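Local structure of actin binding protein family protein (Entamoeba histolytica HM-1:IMSS, 6K2F) at residues L83-D88 with T121-F126; Y116-T121 with S129-F134. The protein is the N-terminal ADF-homology domain of a twinfilin that probably binds ADP-actin monomers and inhibits actin polymerization by sequestering them. One frame throughout, in Å; residues are numbered along the deposited sequence.

Interaction 1: L83-D88 with T121-F126; sequences LAYIPD and TVFSDF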
loop_
_atom_site.group_PDB
_atom_site.type_symbol
_atom_site.label_atom_id
_atom_site.label_comp_id
_atom_site.label_asym_id
_atom_site.label_seq_id
_atom_site.Cartn_x
_atom_site.Cartn_y
_atom_site.Cartn_z
ATOM N N LEU A 83 -6.789 12.755 -8.587
ATOM C CA LEU A 83 -7.657 12.210 -9.653
ATOM C C LEU A 83 -9.034 12.813 -9.421
ATOM O O LEU A 83 -9.560 12.659 -8.317
ATOM C CB LEU A 83 -7.698 10.689 -9.563
ATOM C CG LEU A 83 -6.340 9.985 -9.520
ATOM C CD1 LEU A 83 -6.538 8.480 -9.494
ATOM C CD2 LEU A 83 -5.453 10.390 -10.679
ATOM N N ALA A 84 -9.581 13.510 -10.401
ATOM C CA ALA A 84 -10.919 14.104 -10.237
ATOM C C ALA A 84 -11.805 13.453 -11.288
ATOM O O ALA A 84 -11.600 13.733 -12.495
ATOM C CB ALA A 84 -10.865 15.587 -10.399
ATOM N N TYR A 85 -12.723 12.603 -10.833
ATOM C CA TYR A 85 -13.716 11.937 -11.705
ATOM C C TYR A 85 -14.942 12.845 -11.729
ATOM O O TYR A 85 -15.594 12.969 -10.696
ATOM C CB TYR A 85 -14.042 10.532 -11.204
ATOM C CG TYR A 85 -15.211 9.904 -11.927
ATOM C CD1 TYR A 85 -15.207 9.740 -13.299
ATOM C CD2 TYR A 85 -16.341 9.503 -11.244
ATOM C CE1 TYR A 85 -16.287 9.181 -13.963
ATOM C CE2 TYR A 85 -17.425 8.957 -11.898
ATOM C CZ TYR A 85 -17.409 8.787 -13.267
ATOM O OH TYR A 85 -18.502 8.262 -13.906
ATOM N N ILE A 86 -15.144 13.539 -12.831
ATOM C CA ILE A 86 -16.249 14.516 -12.960
ATOM C C ILE A 86 -16.968 14.183 -14.250
ATOM O O ILE A 86 -16.689 14.765 -15.302
ATOM C CB ILE A 86 -15.735 15.965 -12.891
ATOM C CG1 ILE A 86 -14.910 16.187 -11.625
ATOM C CG2 ILE A 86 -16.913 16.934 -13.006
ATOM C CD1 ILE A 86 -14.225 17.526 -11.579
ATOM N N PRO A 87 -17.887 13.184 -14.216
ATOM C CA PRO A 87 -18.558 12.727 -15.426
ATOM C C PRO A 87 -19.434 13.812 -16.057
ATOM O O PRO A 87 -20.039 14.576 -15.332
ATOM C CB PRO A 87 -19.357 11.501 -14.962
ATOM C CG PRO A 87 -19.527 11.687 -13.465
ATOM C CD PRO A 87 -18.262 12.399 -13.025
ATOM N N ASP A 88 -19.490 13.851 -17.384
ATOM C CA ASP A 88 -20.167 14.919 -18.158
ATOM C C ASP A 88 -21.662 14.933 -17.832
ATOM O O ASP A 88 -22.266 16.013 -17.958
ATOM C CB ASP A 88 -19.971 14.725 -19.657
ATOM C CG ASP A 88 -18.589 15.044 -20.172
ATOM O OD1 ASP A 88 -17.881 15.839 -19.514
ATOM O OD2 ASP A 88 -18.254 14.524 -21.258
ATOM N N THR A 121 -13.472 11.982 -17.107
ATOM C CA THR A 121 -14.962 12.008 -17.179
ATOM C C THR A 121 -15.525 10.597 -17.286
ATOM O O THR A 121 -16.744 10.467 -17.228
ATOM C CB THR A 121 -15.427 12.894 -18.338
ATOM O OG1 THR A 121 -15.081 12.257 -19.575
ATOM C CG2 THR A 121 -14.815 14.282 -18.255
ATOM N N VAL A 122 -14.674 9.596 -17.489
ATOM C CA VAL A 122 -15.105 8.173 -17.630
ATOM C C VAL A 122 -14.097 7.332 -16.844
ATOM O O VAL A 122 -12.947 7.788 -16.635
ATOM C CB VAL A 122 -15.193 7.751 -19.105
ATOM C CG1 VAL A 122 -16.275 8.487 -19.857
ATOM C CG2 VAL A 122 -13.881 7.977 -19.809
ATOM N N PHE A 123 -14.501 6.149 -16.422
ATOM C CA PHE A 123 -13.622 5.220 -15.679
ATOM C C PHE A 123 -12.339 4.945 -16.461
ATOM O O PHE A 123 -11.245 4.839 -15.849
ATOM C CB PHE A 123 -14.325 3.902 -15.412
ATOM C CG PHE A 123 -15.384 3.909 -14.337
ATOM C CD1 PHE A 123 -16.042 5.062 -13.945
ATOM C CD2 PHE A 123 -15.744 2.705 -13.756
ATOM C CE1 PHE A 123 -17.008 5.014 -12.964
ATOM C CE2 PHE A 123 -16.712 2.660 -12.769
ATOM C CZ PHE A 123 -17.332 3.813 -12.375
ATOM N N SER A 124 -12.431 4.851 -17.775
ATOM C CA SER A 124 -11.300 4.476 -18.654
ATOM C C SER A 124 -10.264 5.616 -18.714
ATOM O O SER A 124 -9.164 5.384 -19.262
ATOM C CB SER A 124 -11.800 4.068 -20.019
ATOM O OG SER A 124 -12.450 5.137 -20.696
ATOM N N ASP A 125 -10.566 6.793 -18.173
ATOM C CA ASP A 125 -9.555 7.868 -17.984
ATOM C C ASP A 125 -8.613 7.569 -16.822
ATOM O O ASP A 125 -7.605 8.311 -16.660
ATOM C CB ASP A 125 -10.188 9.235 -17.772
ATOM C CG ASP A 125 -10.828 9.808 -19.019
ATOM O OD1 ASP A 125 -10.386 9.464 -20.167
ATOM O OD2 ASP A 125 -11.795 10.594 -18.847
ATOM N N PHE A 126 -8.919 6.552 -16.034
ATOM C CA PHE A 126 -8.140 6.175 -14.839
ATOM C C PHE A 126 -7.639 4.751 -15.009
ATOM O O PHE A 126 -7.607 4.225 -16.138
ATOM C CB PHE A 126 -9.002 6.460 -13.607
ATOM C CG PHE A 126 -9.453 7.897 -13.532
ATOM C CD1 PHE A 126 -8.560 8.904 -13.206
ATOM C CD2 PHE A 126 -10.771 8.260 -13.772
ATOM C CE1 PHE A 126 -8.950 10.234 -13.150
ATOM C CE2 PHE A 126 -11.170 9.592 -13.676
ATOM C CZ PHE A 126 -10.263 10.579 -13.368
HETATM O O HOH W 1 -18.418 8.098 -16.560
HETATM O O HOH W 2 -18.509 11.623 -18.902
#

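Interaction 2: Y116-T121 with S129-F134; sequences YEIHGT and SGYEAF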
loop_
_atom_site.group_PDB
_atom_site.type_symbol
_atom_site.label_atom_id
_atom_site.label_comp_id
_atom_site.label_asym_id
_atom_site.label_seq_id
_atom_site.Cartn_x
_atom_site.Cartn_y
_atom_site.Cartn_z
ATOM N N TYR A 116 0.709 15.609 -10.212
ATOM C CA TYR A 116 -0.257 15.879 -11.294
ATOM C C TYR A 116 -1.667 15.980 -10.724
ATOM O O TYR A 116 -1.992 15.276 -9.754
ATOM C CB TYR A 116 -0.285 14.737 -12.311
ATOM C CG TYR A 116 1.012 14.536 -13.039
ATOM C CD1 TYR A 116 1.534 15.538 -13.841
ATOM C CD2 TYR A 116 1.716 13.351 -12.914
ATOM C CE1 TYR A 116 2.724 15.364 -14.520
ATOM C CE2 TYR A 116 2.917 13.171 -13.578
ATOM C CZ TYR A 116 3.413 14.174 -14.380
ATOM O OH TYR A 116 4.581 13.988 -15.061
ATOM N N GLU A 117 -2.480 16.790 -11.390
ATOM C CA GLU A 117 -3.941 16.812 -11.193
ATOM C C GLU A 117 -4.531 16.275 -12.491
ATOM O O GLU A 117 -4.305 16.918 -13.541
ATOM C CB GLU A 117 -4.376 18.217 -10.809
ATOM C CG GLU A 117 -3.687 18.715 -9.540
ATOM C CD GLU A 117 -4.210 20.050 -9.039
ATOM O OE1 GLU A 117 -5.151 20.566 -9.662
ATOM O OE2 GLU A 117 -3.674 20.572 -8.030
ATOM N N ILE A 118 -5.263 15.179 -12.423
ATOM C CA ILE A 118 -5.799 14.443 -13.596
ATOM C C ILE A 118 -7.326 14.529 -13.579
ATOM O O ILE A 118 -7.973 13.896 -12.713
ATOM C CB ILE A 118 -5.302 12.996 -13.639
ATOM C CG1 ILE A 118 -3.781 12.946 -13.593
ATOM C CG2 ILE A 118 -5.862 12.293 -14.866
ATOM C CD1 ILE A 118 -3.208 11.553 -13.526
ATOM N N HIS A 119 -7.871 15.293 -14.518
ATOM C CA HIS A 119 -9.336 15.442 -14.681
ATOM C C HIS A 119 -9.812 14.359 -15.647
ATOM O O HIS A 119 -9.236 14.248 -16.734
ATOM C CB HIS A 119 -9.635 16.856 -15.162
ATOM C CG HIS A 119 -11.077 17.128 -15.394
ATOM N ND1 HIS A 119 -11.799 17.965 -14.567
ATOM C CD2 HIS A 119 -11.917 16.727 -16.373
ATOM C CE1 HIS A 119 -13.044 18.045 -15.026
ATOM N NE2 HIS A 119 -13.141 17.301 -16.125
ATOM N N GLY A 120 -10.774 13.536 -15.253
ATOM C CA GLY A 120 -11.307 12.472 -16.119
ATOM C C GLY A 120 -12.815 12.463 -16.055
ATOM O O GLY A 120 -13.356 12.941 -15.060
ATOM N N THR A 121 -13.472 11.982 -17.107
ATOM C CA THR A 121 -14.962 12.008 -17.179
ATOM C C THR A 121 -15.525 10.597 -17.286
ATOM O O THR A 121 -16.744 10.467 -17.228
ATOM C CB THR A 121 -15.427 12.894 -18.338
ATOM O OG1 THR A 121 -15.081 12.257 -19.575
ATOM C CG2 THR A 121 -14.815 14.282 -18.255
ATOM N N SER A 129 -3.905 2.161 -17.504
ATOM C CA SER A 129 -4.052 2.570 -18.918
ATOM C C SER A 129 -4.328 4.069 -18.996
ATOM O O SER A 129 -3.714 4.756 -19.867
ATOM C CB SER A 129 -5.147 1.794 -19.599
ATOM O OG SER A 129 -4.784 0.432 -19.735
ATOM N N GLY A 130 -5.252 4.549 -18.162
ATOM C CA GLY A 130 -5.643 5.962 -18.177
ATOM C C GLY A 130 -4.485 6.851 -17.753
ATOM O O GLY A 130 -4.285 7.938 -18.349
ATOM N N TYR A 131 -3.697 6.393 -16.783
ATOM C CA TYR A 131 -2.533 7.166 -16.284
ATOM C C TYR A 131 -1.480 7.280 -17.387
ATOM O O TYR A 131 -0.910 8.368 -17.608
ATOM C CB TYR A 131 -1.953 6.491 -15.041
ATOM C CG TYR A 131 -0.844 7.273 -14.395
ATOM C CD1 TYR A 131 -1.058 8.576 -13.984
ATOM C CD2 TYR A 131 0.421 6.736 -14.257
ATOM C CE1 TYR A 131 -0.036 9.321 -13.418
ATOM C CE2 TYR A 131 1.450 7.465 -13.685
ATOM C CZ TYR A 131 1.221 8.761 -13.271
ATOM O OH TYR A 131 2.223 9.477 -12.688
ATOM N N GLU A 132 -1.184 6.163 -18.050
ATOM C CA GLU A 132 -0.176 6.152 -19.147
ATOM C C GLU A 132 -0.650 7.093 -20.263
ATOM O O GLU A 132 0.168 7.837 -20.794
ATOM C CB GLU A 132 0.065 4.717 -19.601
ATOM C CG GLU A 132 0.753 3.863 -18.539
ATOM C CD GLU A 132 2.172 4.272 -18.147
ATOM O OE1 GLU A 132 2.803 5.045 -18.905
ATOM O OE2 GLU A 132 2.653 3.811 -17.080
ATOM N N ALA A 133 -1.949 7.112 -20.561
ATOM C CA ALA A 133 -2.516 7.991 -21.609
ATOM C C ALA A 133 -2.354 9.454 -21.195
ATOM O O ALA A 133 -2.005 10.276 -22.054
ATOM C CB ALA A 133 -3.965 7.648 -21.860
ATOM N N PHE A 134 -2.605 9.759 -19.926
ATOM C CA PHE A 134 -2.420 11.130 -19.377
ATOM C C PHE A 134 -0.959 11.547 -19.564
ATOM O O PHE A 134 -0.700 12.675 -20.044
ATOM C CB PHE A 134 -2.806 11.213 -17.901
ATOM C CG PHE A 134 -2.347 12.496 -17.246
ATOM C CD1 PHE A 134 -3.062 13.676 -17.398
ATOM C CD2 PHE A 134 -1.170 12.542 -16.528
ATOM C CE1 PHE A 134 -2.626 14.849 -16.806
ATOM C CE2 PHE A 134 -0.719 13.721 -15.947
ATOM C CZ PHE A 134 -1.455 14.873 -16.081
#

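Interaction 1: L83-D88 with T121-F126
The carbonyl oxygen of Thr121 is held by two waters and one CH group. One water donates to Thr121 O at 2.7 Å and accepts from Asp88 N. A second water joins Thr121 O to the hydroxyl of Tyr85, which also bonds Gly59 N. The third grip is a CA-H...O contact, Pro87 CA to Thr121 O at 3.4 Å. Thr121 CG2 lies against Ile86 O at 3.5 Å and near Asp88 OD1. The 121-126 turn is fixed from within by Asp125. Its OD2 accepts from Thr121 N at 2.8 Å through the anti lone pair (163°), and weakly from Val122 N. Tyr85 CG, anti to the backbone N (chi1 171°), brings the ring to this turn. Pro87 CD sits over the centre of one face. Phe123 turns its edge to a face of this ring, T-shaped, planes at 77°. Phe126 is buried more fully than Phe123 and crosses Tyr85 at about a right angle. Phe126 CZ points edge-on at Ala84 O (3.5 Å), and CE1 meets Leu83 CB (3.8 Å). Tyr85, Phe123 and Phe126 all touch Leu56. The arrangement joins the ends of parallel strands 77-85 and 114-120, ahead of the C-terminal helix of the ADF-homology fold.

Interaction 2: Y116-T121 with S129-F134
This is an aromatic and aliphatic contact between strand 114-120 and the C-terminal helix 127-137. The axes of 116-120 and 129-134 cross at 113° and come within 10.4 Å. Phe134 contributes the largest share. Its CG is anti to the backbone N (chi1 167°), which carries the ring to the strand. One face of the ring lies on Ile118. CG1 of Ile118 stands over the ring centre, 3.7 Å from the centroid and almost on the normal, a CH-pi contact. The rim of the same ring points at Tyr116. Phe134 CE2 comes over one face of the tyrosine, 3.5 Å from Tyr116 CG, in an edge-to-face pair with planes at 71°. Tyr131, one helical turn earlier, adds a second aromatic. Ile118 CD1 lies in the plane of its ring at the edge, 3.7 Å from Tyr131 CD1. The Tyr131 hydroxyl oxygen lies at the edge of the Tyr116 ring, 3.9 Å from Tyr116 CE2. Ile118 thus meets one ring by its face and the other by its edge. Leu81 of the neighbouring strand touches both tyrosines, and Phe126 touches Ile118. A helix laid across the edge strand of the mixed sheet is part of the ADF-homology domain.

Interactions 1 and 2 meet on neighbouring parallel strands, 77-85 and 114-120. Backbone pairing ties them: Ala84 N lies 2.8 Å from Ile118 O, and Ala84 O lies 2.9 Å from Gly120 N, both probable hydrogen bonds. Thr121, where strand gives way to turn, lies in a segment of each but makes contacts only in interaction 1. Interaction 1 is the more buried, yet it includes two water bridges from one carbonyl, with exposed Asp88 at its margin. Interaction 2 is partly buried and rests on apolar and ring contacts between strand and helix. The two also touch by packing, Phe126 CZ on Gly120 CA at 3.5 Å.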